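Local coordinates for outer membrane protein OMP121 (Bacteroides thetaiotaomicron, PDB 5FQ8) that probably carries a nutrient ligand across the bacterial outer membrane as a TonB-dependent receptor, a plugged beta barrel that also binds metal ions, at residues V91-Q99 and F956-Y964; V107-Y115 and Y124-A132. All coordinates share one frame; numbering follows the deposited sequence.

Contact 1 of 2, residues V91-Q99 and F956-Y964; sequences VSSLSGTNQ and FGNDLEGNY
The carboxylate of Asp959 is approached on both faces and along its edges by residues 96-99: the carbonyl oxygen of Gly96 lies over one face, 3.1 Å from Asp959 CG, while the side-chain amide of Gln99 comes in from the opposite face. This is a plug-to-barrel contact of a TonB-dependent receptor, in which a loop of the plug, 91-99, meets 956-964 in the connection between the barrel strands 928-941 and 973-983. Asn98 takes the edge with a two-point grip on the syn side of the carboxylate. Its backbone N donates to Asp959 OD2 at 2.8 Å, and its ND2 reaches OD1 with the oxygen close to the plane of the Asn98 amide. The anti lone pair of OD1 is used by the backbone N of Leu960, so each carboxylate oxygen accepts two bonds. The second on OD2 comes from Gln99 NE2, also at 2.8 Å, nearly straight at 166° but from well above the carboxylate plane. NE2 adds a weak bond to Asn958 O, and Gln99 OE1 is held by Val86 N. Lacking the Asp959 carboxylate, an alanine here would probably leave the Asn98 backbone N without its acceptor and Asn98 ND2 and Gln99 NE2 each with only a weak bond, to Ser93 O and Asn958 O, so that the link between the loops is largely lost. The Asn98 amide has a second duty within its own loop, since its OD1 accepts from Ser93 N at 3.1 Å. Leu960 supplies the apolar part: chi1 of 178° carries its branch point toward 91-99, where the two methyls part. CD2 points at Leu94 O, whereas CD1 meets both methyls of Val91, 3.7 Å from CG2 and 3.8 Å from CG1.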
loop_
_atom_site.group_PDB
_atom_site.type_symbol
_atom_site.label_atom_id
_atom_site.label_comp_id
_atom_site.label_asym_id
_atom_site.label_seq_id
_atom_site.Cartn_x
_atom_site.Cartn_y
_atom_site.Cartn_z
ATOM N N VAL B 91 -25.060 -25.194 -15.041
ATOM C CA VAL B 91 -23.861 -25.088 -14.223
ATOM C C VAL B 91 -23.388 -26.485 -13.858
ATOM O O VAL B 91 -24.135 -27.265 -13.271
ATOM C CB VAL B 91 -24.132 -24.257 -12.964
ATOM C CG1 VAL B 91 -23.025 -24.420 -11.989
ATOM C CG2 VAL B 91 -24.311 -22.811 -13.314
ATOM N N SER B 92 -22.157 -26.813 -14.210
ATOM C CA SER B 92 -21.561 -28.040 -13.721
ATOM C C SER B 92 -20.578 -27.791 -12.598
ATOM O O SER B 92 -20.472 -28.606 -11.680
ATOM C CB SER B 92 -20.845 -28.766 -14.848
ATOM O OG SER B 92 -21.723 -28.971 -15.929
ATOM N N SER B 93 -19.860 -26.677 -12.651
ATOM C CA SER B 93 -18.823 -26.368 -11.677
ATOM C C SER B 93 -19.477 -25.668 -10.498
ATOM O O SER B 93 -20.074 -24.599 -10.657
ATOM C CB SER B 93 -17.743 -25.499 -12.324
ATOM O OG SER B 93 -16.568 -25.410 -11.535
ATOM N N LEU B 94 -19.399 -26.277 -9.315
ATOM C CA LEU B 94 -20.091 -25.676 -8.188
ATOM C C LEU B 94 -19.394 -24.414 -7.734
ATOM O O LEU B 94 -20.037 -23.517 -7.198
ATOM C CB LEU B 94 -20.206 -26.660 -7.043
ATOM C CG LEU B 94 -21.533 -26.552 -6.329
ATOM C CD1 LEU B 94 -22.615 -26.635 -7.356
ATOM C CD2 LEU B 94 -21.644 -27.688 -5.355
ATOM N N SER B 95 -18.093 -24.331 -7.923
ATOM C CA SER B 95 -17.425 -23.049 -7.878
ATOM C C SER B 95 -16.101 -23.174 -8.573
ATOM O O SER B 95 -15.281 -24.020 -8.211
ATOM C CB SER B 95 -17.234 -22.558 -6.457
ATOM O OG SER B 95 -18.340 -21.770 -6.073
ATOM N N GLY B 96 -15.933 -22.380 -9.624
ATOM C CA GLY B 96 -17.010 -21.574 -10.180
ATOM C C GLY B 96 -16.713 -21.164 -11.615
ATOM O O GLY B 96 -16.782 -19.993 -11.983
ATOM N N THR B 97 -16.359 -22.149 -12.430
ATOM C CA THR B 97 -15.910 -21.919 -13.797
ATOM C C THR B 97 -16.890 -22.586 -14.752
ATOM O O THR B 97 -16.791 -23.790 -15.011
ATOM C CB THR B 97 -14.510 -22.468 -14.002
ATOM O OG1 THR B 97 -13.637 -21.951 -12.993
ATOM C CG2 THR B 97 -14.005 -22.076 -15.380
ATOM N N ASN B 98 -17.830 -21.817 -15.287
ATOM C CA ASN B 98 -18.812 -22.392 -16.188
ATOM C C ASN B 98 -18.824 -21.777 -17.570
ATOM O O ASN B 98 -19.648 -22.171 -18.391
ATOM C CB ASN B 98 -20.216 -22.287 -15.592
ATOM C CG ASN B 98 -20.356 -23.062 -14.325
ATOM O OD1 ASN B 98 -20.716 -24.229 -14.335
ATOM N ND2 ASN B 98 -20.057 -22.422 -13.222
ATOM N N GLN B 99 -17.970 -20.813 -17.848
ATOM C CA GLN B 99 -17.903 -20.293 -19.193
ATOM C C GLN B 99 -17.330 -21.356 -20.118
ATOM O O GLN B 99 -16.517 -22.176 -19.695
ATOM C CB GLN B 99 -17.038 -19.051 -19.237
ATOM C CG GLN B 99 -17.202 -18.180 -18.034
ATOM C CD GLN B 99 -18.548 -17.533 -17.982
ATOM O OE1 GLN B 99 -18.916 -16.803 -18.877
ATOM N NE2 GLN B 99 -19.290 -17.796 -16.934
ATOM N N PHE B 956 -22.334 -9.812 -8.528
ATOM C CA PHE B 956 -21.503 -10.895 -8.063
ATOM C C PHE B 956 -20.930 -11.672 -9.233
ATOM O O PHE B 956 -20.661 -12.862 -9.128
ATOM C CB PHE B 956 -22.309 -11.778 -7.117
ATOM C CG PHE B 956 -23.042 -10.994 -6.073
ATOM C CD1 PHE B 956 -22.373 -10.495 -4.980
ATOM C CD2 PHE B 956 -24.377 -10.708 -6.215
ATOM C CE1 PHE B 956 -23.021 -9.751 -4.039
ATOM C CE2 PHE B 956 -25.035 -9.965 -5.278
ATOM C CZ PHE B 956 -24.357 -9.481 -4.180
ATOM N N GLY B 957 -20.738 -11.008 -10.352
ATOM C CA GLY B 957 -19.960 -11.573 -11.430
ATOM C C GLY B 957 -20.769 -12.309 -12.476
ATOM O O GLY B 957 -21.993 -12.416 -12.429
ATOM N N ASN B 958 -20.048 -12.833 -13.452
ATOM C CA ASN B 958 -20.664 -13.432 -14.616
ATOM C C ASN B 958 -20.711 -14.941 -14.548
ATOM O O ASN B 958 -20.879 -15.578 -15.582
ATOM C CB ASN B 958 -19.904 -13.009 -15.862
ATOM C CG ASN B 958 -18.536 -13.631 -15.935
ATOM O OD1 ASN B 958 -17.930 -13.925 -14.925
ATOM N ND2 ASN B 958 -18.045 -13.841 -17.137
ATOM N N ASP B 959 -20.524 -15.537 -13.378
ATOM C CA ASP B 959 -20.650 -16.983 -13.325
ATOM C C ASP B 959 -21.670 -17.397 -12.275
ATOM O O ASP B 959 -22.670 -16.706 -12.069
ATOM C CB ASP B 959 -19.302 -17.636 -13.066
ATOM C CG ASP B 959 -19.225 -19.014 -13.647
ATOM O OD1 ASP B 959 -19.906 -19.899 -13.122
ATOM O OD2 ASP B 959 -18.518 -19.227 -14.644
ATOM N N LEU B 960 -21.429 -18.529 -11.617
ATOM C CA LEU B 960 -22.416 -19.085 -10.698
ATOM C C LEU B 960 -22.767 -18.122 -9.576
ATOM O O LEU B 960 -23.942 -17.875 -9.310
ATOM C CB LEU B 960 -21.909 -20.395 -10.120
ATOM C CG LEU B 960 -22.921 -20.938 -9.137
ATOM C CD1 LEU B 960 -24.086 -21.396 -9.919
ATOM C CD2 LEU B 960 -22.326 -22.080 -8.405
ATOM N N GLU B 961 -21.765 -17.564 -8.901
ATOM C CA GLU B 961 -22.076 -16.733 -7.748
ATOM C C GLU B 961 -22.868 -15.503 -8.137
ATOM O O GLU B 961 -23.521 -14.915 -7.280
ATOM C CB GLU B 961 -20.808 -16.313 -7.021
ATOM C CG GLU B 961 -20.097 -17.449 -6.304
ATOM C CD GLU B 961 -18.780 -17.049 -5.707
ATOM O OE1 GLU B 961 -18.576 -15.852 -5.455
ATOM O OE2 GLU B 961 -17.943 -17.941 -5.505
ATOM N N GLY B 962 -22.852 -15.121 -9.410
ATOM C CA GLY B 962 -23.659 -13.999 -9.836
ATOM C C GLY B 962 -25.146 -14.287 -9.803
ATOM O O GLY B 962 -25.962 -13.365 -9.684
ATOM N N ASN B 963 -25.520 -15.558 -9.887
ATOM C CA ASN B 963 -26.925 -15.909 -9.921
ATOM C C ASN B 963 -27.639 -15.589 -8.623
ATOM O O ASN B 963 -28.868 -15.630 -8.595
ATOM C CB ASN B 963 -27.084 -17.387 -10.254
ATOM C CG ASN B 963 -26.938 -17.664 -11.735
ATOM O OD1 ASN B 963 -27.432 -16.915 -12.562
ATOM N ND2 ASN B 963 -26.247 -18.737 -12.077
ATOM N N TYR B 964 -26.910 -15.246 -7.566
ATOM C CA TYR B 964 -27.542 -14.964 -6.291
ATOM C C TYR B 964 -28.483 -13.780 -6.391
ATOM O O TYR B 964 -29.525 -13.750 -5.724
ATOM C CB TYR B 964 -26.473 -14.708 -5.234
ATOM C CG TYR B 964 -26.998 -14.153 -3.944
ATOM C CD1 TYR B 964 -27.186 -12.792 -3.783
ATOM C CD2 TYR B 964 -27.298 -14.988 -2.893
ATOM C CE1 TYR B 964 -27.667 -12.283 -2.628
ATOM C CE2 TYR B 964 -27.777 -14.486 -1.724
ATOM C CZ TYR B 964 -27.958 -13.130 -1.596
ATOM O OH TYR B 964 -28.443 -12.604 -0.434
#

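Contact 2 of 2, residues V107-Y115 and Y124-A132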
loop_
_atom_site.group_PDB
_atom_site.type_symbol
_atom_site.label_atom_id
_atom_site.label_comp_id
_atom_site.label_asym_id
_atom_site.label_seq_id
_atom_site.Cartn_x
_atom_site.Cartn_y
_atom_site.Cartn_z
ATOM N N VAL B 107 -6.747 -21.294 -31.145
ATOM C CA VAL B 107 -5.955 -21.267 -29.931
ATOM C C VAL B 107 -6.861 -20.812 -28.802
ATOM O O VAL B 107 -7.642 -19.877 -28.996
ATOM C CB VAL B 107 -4.759 -20.314 -30.071
ATOM C CG1 VAL B 107 -4.033 -20.184 -28.732
ATOM C CG2 VAL B 107 -3.853 -20.803 -31.165
ATOM N N PRO B 108 -6.817 -21.435 -27.632
ATOM C CA PRO B 108 -7.648 -20.964 -26.529
ATOM C C PRO B 108 -7.420 -19.494 -26.251
ATOM O O PRO B 108 -6.297 -18.996 -26.308
ATOM C CB PRO B 108 -7.196 -21.836 -25.360
ATOM C CG PRO B 108 -6.742 -23.090 -26.009
ATOM C CD PRO B 108 -6.121 -22.685 -27.297
ATOM N N LEU B 109 -8.505 -18.801 -25.962
ATOM C CA LEU B 109 -8.481 -17.377 -25.671
ATOM C C LEU B 109 -8.670 -17.156 -24.180
ATOM O O LEU B 109 -9.455 -17.851 -23.538
ATOM C CB LEU B 109 -9.584 -16.666 -26.438
ATOM C CG LEU B 109 -9.666 -15.158 -26.301
ATOM C CD1 LEU B 109 -8.558 -14.570 -27.108
ATOM C CD2 LEU B 109 -11.012 -14.645 -26.768
ATOM N N ASN B 110 -7.952 -16.191 -23.623
ATOM C CA ASN B 110 -8.138 -15.897 -22.213
ATOM C C ASN B 110 -9.489 -15.234 -22.013
ATOM O O ASN B 110 -9.827 -14.271 -22.703
ATOM C CB ASN B 110 -7.013 -15.008 -21.682
ATOM C CG ASN B 110 -7.246 -14.578 -20.252
ATOM O OD1 ASN B 110 -7.631 -13.446 -19.996
ATOM N ND2 ASN B 110 -7.031 -15.488 -19.313
ATOM N N ASN B 111 -10.265 -15.755 -21.075
ATOM C CA ASN B 111 -11.591 -15.243 -20.787
ATOM C C ASN B 111 -11.712 -14.945 -19.309
ATOM O O ASN B 111 -12.659 -15.345 -18.635
ATOM C CB ASN B 111 -12.661 -16.228 -21.242
ATOM C CG ASN B 111 -14.049 -15.661 -21.136
ATOM O OD1 ASN B 111 -14.251 -14.462 -21.280
ATOM N ND2 ASN B 111 -15.017 -16.523 -20.864
ATOM N N SER B 112 -10.734 -14.229 -18.780
ATOM C CA SER B 112 -10.720 -13.921 -17.363
ATOM C C SER B 112 -11.572 -12.703 -17.096
ATOM O O SER B 112 -11.637 -11.787 -17.911
ATOM C CB SER B 112 -9.295 -13.690 -16.887
ATOM O OG SER B 112 -8.535 -14.869 -17.055
ATOM N N THR B 113 -12.234 -12.695 -15.956
ATOM C CA THR B 113 -13.153 -11.627 -15.625
ATOM C C THR B 113 -12.565 -10.792 -14.508
ATOM O O THR B 113 -11.899 -11.313 -13.616
ATOM C CB THR B 113 -14.520 -12.189 -15.232
ATOM O OG1 THR B 113 -15.433 -11.126 -14.945
ATOM C CG2 THR B 113 -14.406 -13.093 -14.045
ATOM N N VAL B 114 -12.797 -9.495 -14.577
ATOM C CA VAL B 114 -12.282 -8.548 -13.611
ATOM C C VAL B 114 -13.482 -7.860 -12.999
ATOM O O VAL B 114 -14.073 -6.968 -13.615
ATOM C CB VAL B 114 -11.317 -7.545 -14.248
ATOM C CG1 VAL B 114 -11.011 -6.433 -13.297
ATOM C CG2 VAL B 114 -10.039 -8.240 -14.657
ATOM N N TYR B 115 -13.861 -8.290 -11.799
ATOM C CA TYR B 115 -14.964 -7.686 -11.075
ATOM C C TYR B 115 -14.654 -7.723 -9.591
ATOM O O TYR B 115 -13.799 -8.477 -9.137
ATOM C CB TYR B 115 -16.297 -8.381 -11.366
ATOM C CG TYR B 115 -16.420 -9.757 -10.780
ATOM C CD1 TYR B 115 -15.835 -10.850 -11.395
ATOM C CD2 TYR B 115 -17.141 -9.970 -9.623
ATOM C CE1 TYR B 115 -15.951 -12.095 -10.871
ATOM C CE2 TYR B 115 -17.254 -11.213 -9.093
ATOM C CZ TYR B 115 -16.658 -12.271 -9.722
ATOM O OH TYR B 115 -16.753 -13.522 -9.194
ATOM N N TYR B 124 -18.441 -3.592 -8.717
ATOM C CA TYR B 124 -18.014 -3.066 -10.000
ATOM C C TYR B 124 -17.639 -4.243 -10.880
ATOM O O TYR B 124 -17.376 -5.338 -10.395
ATOM C CB TYR B 124 -16.865 -2.077 -9.837
ATOM C CG TYR B 124 -15.593 -2.616 -9.219
ATOM C CD1 TYR B 124 -14.768 -3.476 -9.929
ATOM C CD2 TYR B 124 -15.200 -2.238 -7.946
ATOM C CE1 TYR B 124 -13.618 -3.964 -9.397
ATOM C CE2 TYR B 124 -14.023 -2.717 -7.398
ATOM C CZ TYR B 124 -13.240 -3.583 -8.137
ATOM O OH TYR B 124 -12.069 -4.082 -7.635
ATOM N N ASP B 125 -17.643 -4.014 -12.183
ATOM C CA ASP B 125 -17.347 -5.074 -13.138
ATOM C C ASP B 125 -16.636 -4.448 -14.322
ATOM O O ASP B 125 -17.117 -3.463 -14.878
ATOM C CB ASP B 125 -18.622 -5.793 -13.580
ATOM C CG ASP B 125 -18.339 -7.105 -14.254
ATOM O OD1 ASP B 125 -17.605 -7.108 -15.262
ATOM O OD2 ASP B 125 -18.826 -8.134 -13.759
ATOM N N PHE B 126 -15.491 -4.998 -14.692
ATOM C CA PHE B 126 -14.604 -4.324 -15.623
ATOM C C PHE B 126 -14.417 -5.076 -16.933
ATOM O O PHE B 126 -13.691 -4.591 -17.803
ATOM C CB PHE B 126 -13.237 -4.076 -14.969
ATOM C CG PHE B 126 -13.176 -2.852 -14.106
ATOM C CD1 PHE B 126 -13.924 -1.744 -14.397
ATOM C CD2 PHE B 126 -12.365 -2.823 -12.986
ATOM C CE1 PHE B 126 -13.855 -0.609 -13.601
ATOM C CE2 PHE B 126 -12.290 -1.711 -12.184
ATOM C CZ PHE B 126 -13.039 -0.586 -12.498
ATOM N N GLY B 127 -15.026 -6.240 -17.097
ATOM C CA GLY B 127 -15.037 -6.918 -18.374
ATOM C C GLY B 127 -14.518 -8.335 -18.274
ATOM O O GLY B 127 -13.922 -8.739 -17.285
ATOM N N ASN B 128 -14.782 -9.101 -19.325
ATOM C CA ASN B 128 -14.231 -10.441 -19.429
ATOM C C ASN B 128 -13.481 -10.607 -20.744
ATOM O O ASN B 128 -13.587 -9.809 -21.668
ATOM C CB ASN B 128 -15.293 -11.548 -19.252
ATOM C CG ASN B 128 -16.227 -11.687 -20.421
ATOM O OD1 ASN B 128 -17.131 -10.897 -20.601
ATOM N ND2 ASN B 128 -16.039 -12.747 -21.195
ATOM N N GLY B 129 -12.647 -11.633 -20.774
ATOM C CA GLY B 129 -11.595 -11.699 -21.763
ATOM C C GLY B 129 -12.101 -11.779 -23.176
ATOM O O GLY B 129 -11.415 -11.368 -24.120
ATOM N N ALA B 130 -13.300 -12.304 -23.351
ATOM C CA ALA B 130 -13.840 -12.390 -24.688
ATOM C C ALA B 130 -14.333 -11.046 -25.176
ATOM O O ALA B 130 -14.339 -10.811 -26.382
ATOM C CB ALA B 130 -14.950 -13.430 -24.745
ATOM N N ASN B 131 -14.694 -10.143 -24.276
ATOM C CA ASN B 131 -15.149 -8.837 -24.716
ATOM C C ASN B 131 -14.118 -8.077 -25.531
ATOM O O ASN B 131 -14.419 -6.971 -25.981
ATOM C CB ASN B 131 -15.525 -7.998 -23.517
ATOM C CG ASN B 131 -16.876 -8.279 -23.044
ATOM O OD1 ASN B 131 -17.407 -9.339 -23.295
ATOM N ND2 ASN B 131 -17.475 -7.319 -22.365
ATOM N N ALA B 132 -12.915 -8.617 -25.709
ATOM C CA ALA B 132 -11.868 -7.869 -26.379
ATOM C C ALA B 132 -11.885 -8.095 -27.870
ATOM O O ALA B 132 -11.447 -7.227 -28.627
ATOM C CB ALA B 132 -10.500 -8.256 -25.834
HETATM O O HOH W 1 -18.141 -10.943 -14.144
#
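Asn111 OD1 is gripped by two donors from 124-132: the backbone N of Ala130, at 3.1 Å and tilted 31° from the carbonyl plane, and the side-chain ND2 of Asn128, modelled so close that its exact length deserves no weight. The Asn111 side chain extends with CG anti to its backbone N (chi1 -172°), which brings OD1 across to the turn that follows Asn128. The two amides meet with their planes steeply inclined, and Asn128 OD1 is taken by Asn84 N. Beside them Gly129 lies close against the Asn110-Asn111 backbone, its CA making a C-H...O contact of 3.3 Å with Asn110 O. The two segments then continue as a short, weakly bonded beta hairpin of the plug domain, strands 113-115 and 125-128, whose axes approach to 4.6 Å and run antiparallel at 175°. Two backbone bonds knit it, Val114 N to Gly127 O at 3.0 Å and Phe126 N to Val114 O at 2.7 Å. Tyr115 and Asp125 form a non-hydrogen-bonded pair whose side chains share a face with that of Thr113. On this face a water joins Thr113 OG1 to Asp125 OD2, donating to the carboxylate. Asp125 OD1 closes an Asx turn by accepting from Gly127 N and is also bound by Ser83 OG, which reaches Thr113 OG1 as well. Apolar packing involves Val114, whose CG1 lies 3.6 Å from Phe126 CB and also at the edge of the Phe126 ring, near its plane. Tyr124 CD1 sits over one face of that ring, 3.7 Å above its plane and displaced toward the rim, and Tyr379 of the barrel strand 376-394 stacks with the ring.

Overall arrangement
Contact 2, a hairpin internal to the plug, lies within the length of chain, most of the barrel included, that separates the two segments of contact 1. Their centres lie about 14 Å apart. Gln99 CB packs 3.6 Å from Asn111 ND2, while Tyr115 CE2 rests 3.6 Å from Gly957 CA, and Thr113 CG2 lies 3.7 Å from Asn958 OD1. Contact 2 therefore touches both segments of contact 1, 91-99 through Asn111 and 956-964 through Thr113 and Tyr115. Contact 1 is remote from the metal and lipid sites; in contact 2 the Phe126 side chain comes within about 10 Å of that of the calcium ligand Asp288 and about 14 Å of a bound calcium ion.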